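Local coordinates for protein arginine kinase (Anthopleura japonica, PDB 4RF7) that catalyses the reversible transfer of a phosphoryl group from ATP to L-arginine, yielding phosphoarginine and ADP, at residues R133-L138 with E231-R236. Residues are numbered along the deposited sequence; the frame is centred on the assembly and turned at random.
With ARG (arginine), chain G.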
loop_
_atom_site.group_PDB
_atom_site.type_symbol
_atom_site.label_atom_id
_atom_site.label_comp_id
_atom_site.label_asym_id
_atom_site.label_seq_id
_atom_site.Cartn_x
_atom_site.Cartn_y
_atom_site.Cartn_z
ATOM N N ARG A 133 -8.454 -7.480 -13.098
ATOM C CA ARG A 133 -9.574 -8.371 -12.829
ATOM C C ARG A 133 -10.060 -8.997 -14.130
ATOM O O ARG A 133 -10.075 -8.332 -15.165
ATOM C CB ARG A 133 -10.714 -7.573 -12.195
ATOM C CG ARG A 133 -12.036 -8.314 -12.087
ATOM C CD ARG A 133 -13.179 -7.425 -12.540
ATOM N NE ARG A 133 -13.599 -7.707 -13.911
ATOM C CZ ARG A 133 -14.461 -6.966 -14.602
ATOM N NH1 ARG A 133 -14.783 -7.309 -15.843
ATOM N NH2 ARG A 133 -14.998 -5.881 -14.060
ATOM N N VAL A 134 -10.438 -10.274 -14.085
ATOM C CA VAL A 134 -11.154 -10.902 -15.198
ATOM C C VAL A 134 -12.389 -11.651 -14.695
ATOM O O VAL A 134 -12.401 -12.166 -13.574
ATOM C CB VAL A 134 -10.263 -11.870 -16.024
ATOM C CG1 VAL A 134 -9.190 -11.106 -16.792
ATOM C CG2 VAL A 134 -9.634 -12.929 -15.126
ATOM N N ALA A 135 -13.429 -11.694 -15.525
ATOM C CA ALA A 135 -14.621 -12.487 -15.238
ATOM C C ALA A 135 -14.622 -13.708 -16.155
ATOM O O ALA A 135 -14.325 -13.590 -17.346
ATOM C CB ALA A 135 -15.876 -11.661 -15.453
ATOM N N ARG A 136 -14.945 -14.875 -15.604
ATOM C CA ARG A 136 -14.940 -16.119 -16.374
ATOM C C ARG A 136 -16.088 -17.035 -15.946
ATOM O O ARG A 136 -16.573 -16.951 -14.813
ATOM C CB ARG A 136 -13.605 -16.852 -16.194
ATOM C CG ARG A 136 -12.377 -16.148 -16.774
ATOM C CD ARG A 136 -12.327 -16.237 -18.293
ATOM N NE ARG A 136 -11.072 -15.709 -18.834
ATOM C CZ ARG A 136 -10.887 -14.443 -19.197
ATOM N NH1 ARG A 136 -11.880 -13.567 -19.087
ATOM N NH2 ARG A 136 -9.714 -14.052 -19.676
ATOM N N SER A 137 -16.517 -17.909 -16.853
ATOM C CA SER A 137 -17.534 -18.908 -16.536
ATOM C C SER A 137 -17.113 -20.275 -17.079
ATOM O O SER A 137 -16.532 -20.360 -18.161
ATOM C CB SER A 137 -18.896 -18.497 -17.098
ATOM O OG SER A 137 -19.378 -17.333 -16.459
ATOM N N LEU A 138 -17.398 -21.336 -16.326
ATOM C CA LEU A 138 -16.971 -22.685 -16.698
ATOM C C LEU A 138 -17.833 -23.290 -17.809
ATOM O O LEU A 138 -19.013 -22.959 -17.938
ATOM C CB LEU A 138 -16.988 -23.609 -15.479
ATOM C CG LEU A 138 -16.177 -23.197 -14.254
ATOM C CD1 LEU A 138 -16.165 -24.313 -13.217
ATOM C CD2 LEU A 138 -14.758 -22.813 -14.643
ATOM N N GLU A 231 -20.458 -15.213 -7.692
ATOM C CA GLU A 231 -21.124 -13.941 -7.432
ATOM C C GLU A 231 -21.963 -13.550 -8.655
ATOM O O GLU A 231 -23.030 -14.129 -8.888
ATOM C CB GLU A 231 -20.105 -12.850 -7.071
ATOM C CG GLU A 231 -20.714 -11.521 -6.604
ATOM C CD GLU A 231 -20.322 -10.358 -7.501
ATOM O OE1 GLU A 231 -20.761 -9.217 -7.236
ATOM O OE2 GLU A 231 -19.573 -10.589 -8.473
ATOM N N GLU A 232 -21.479 -12.590 -9.441
ATOM C CA GLU A 232 -22.172 -12.168 -10.662
ATOM C C GLU A 232 -21.859 -13.115 -11.821
ATOM O O GLU A 232 -22.672 -13.308 -12.728
ATOM C CB GLU A 232 -21.794 -10.729 -11.034
ATOM C CG GLU A 232 -22.402 -10.259 -12.352
ATOM C CD GLU A 232 -22.221 -8.778 -12.593
ATOM O OE1 GLU A 232 -22.153 -8.016 -11.606
ATOM O OE2 GLU A 232 -22.156 -8.376 -13.774
ATOM N N ASP A 233 -20.663 -13.689 -11.792
ATOM C CA ASP A 233 -20.290 -14.742 -12.726
ATOM C C ASP A 233 -19.743 -15.886 -11.890
ATOM O O ASP A 233 -19.556 -15.722 -10.682
ATOM C CB ASP A 233 -19.230 -14.241 -13.718
ATOM C CG ASP A 233 -19.780 -13.222 -14.702
ATOM O OD1 ASP A 233 -20.414 -13.636 -15.694
ATOM O OD2 ASP A 233 -19.572 -12.011 -14.488
ATOM N N HIS A 234 -19.504 -17.037 -12.517
ATOM C CA HIS A 234 -18.927 -18.176 -11.812
ATOM C C HIS A 234 -17.649 -17.747 -11.103
ATOM O O HIS A 234 -17.428 -18.072 -9.935
ATOM C CB HIS A 234 -18.592 -19.311 -12.781
ATOM C CG HIS A 234 -19.783 -19.864 -13.507
ATOM N ND1 HIS A 234 -19.660 -20.800 -14.508
ATOM C CD2 HIS A 234 -21.102 -19.613 -13.378
ATOM C CE1 HIS A 234 -20.864 -21.104 -14.972
ATOM N NE2 HIS A 234 -21.757 -20.393 -14.297
ATOM N N LEU A 235 -16.819 -17.003 -11.827
ATOM C CA LEU A 235 -15.516 -16.592 -11.328
ATOM C C LEU A 235 -15.263 -15.114 -11.574
ATOM O O LEU A 235 -15.455 -14.616 -12.689
ATOM C CB LEU A 235 -14.413 -17.410 -12.003
ATOM C CG LEU A 235 -14.414 -18.913 -11.727
ATOM C CD1 LEU A 235 -13.611 -19.670 -12.773
ATOM C CD2 LEU A 235 -13.851 -19.170 -10.348
ATOM N N ARG A 236 -14.845 -14.419 -10.520
ATOM C CA ARG A 236 -14.282 -13.085 -10.647
ATOM C C ARG A 236 -12.876 -13.173 -10.066
ATOM O O ARG A 236 -12.702 -13.313 -8.852
ATOM C CB ARG A 236 -15.117 -12.059 -9.882
ATOM C CG ARG A 236 -14.716 -10.608 -10.140
ATOM C CD ARG A 236 -15.647 -9.652 -9.407
ATOM N NE ARG A 236 -15.566 -8.278 -9.898
ATOM C CZ ARG A 236 -16.139 -7.848 -11.020
ATOM N NH1 ARG A 236 -16.021 -6.577 -11.380
ATOM N NH2 ARG A 236 -16.823 -8.687 -11.789
HETATM N N ARG G . -27.124 -3.976 -14.660
HETATM C CA ARG G . -26.509 -2.678 -14.387
HETATM C C ARG G . -26.940 -1.614 -15.392
HETATM O O ARG G . -27.564 -1.907 -16.415
HETATM C CB ARG G . -24.981 -2.793 -14.362
HETATM C CG ARG G . -24.378 -3.484 -15.578
HETATM C CD ARG G . -22.853 -3.406 -15.568
HETATM N NE ARG G . -22.278 -3.759 -14.271
HETATM C CZ ARG G . -22.005 -5.002 -13.881
HETATM N NH1 ARG G . -21.480 -5.226 -12.683
HETATM N NH2 ARG G . -22.258 -6.024 -14.686
HETATM O OXT ARG G . -26.674 -0.428 -15.191
HETATM O O HOH W 1 -21.659 -16.519 -15.316
#
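His-234 ND1 accepts a hydrogen bond from Leu-138 N at 3.0 Å, the donor tilted somewhat out of the imidazole plane. Ser-137, one residue before Leu-138, lays its CB over one face of the same imidazole, a CH-pi contact displaced toward the ND1 side. The ring's other nitrogen, NE2, is hydrogen-bonded to Gly-142 O, so both nitrogens are engaged and the rotation of the ring is fixed. Ser-137 OG reaches Asp-233 through a water, whose O lies 2.7 Å from Ser-137 OG and which donates to Asp-233 OD1; that oxygen also receives the backbone N-H of Ser-277. Next along, Arg-136 and Leu-235 form an antiparallel hydrogen-bonded pair: Arg-136 N to Leu-235 O is 3.0 Å and nearly straight at 168°, while the return bond from Leu-235 N to Arg-136 O is more bent. Here strands 127-136 and 235-242 run side by side in the middle of the large antiparallel sheet of the phosphagen kinase catalytic domain. On the face bearing Leu-235, its CD1 meets Leu-138 CD2 at 3.8 Å, where helices 149-163 and 246-264 pack on both leucines. The opposite face, shared with Ala-135, carries Arg-133 and Arg-236, both predicted to bind ATP. Arg-133 sets its CD over one face of the Arg-236 guanidinium, and the two guanidinium planes are turned 47° apart. Arg-133 NH2 comes within 3.0 Å of Arg-236 NH1, two donors that do not bond to each other, consistent with a pocket for the phosphates of ATP; Asn-281 and Gly-285 hold Arg-133 NH1. In the loop leading into strand 235-242, Glu-232 extends its chain, CG anti to the backbone N (chi1 176°), to a bound arginine, also hydrogen-bonded to Gly-71, Val-72 and Tyr-75, whose NH1 donates to Glu-232 OE1 at 3.1 Å; its NH2 approaches Glu-232 OE2 at a doubtfully short 2.5 Å.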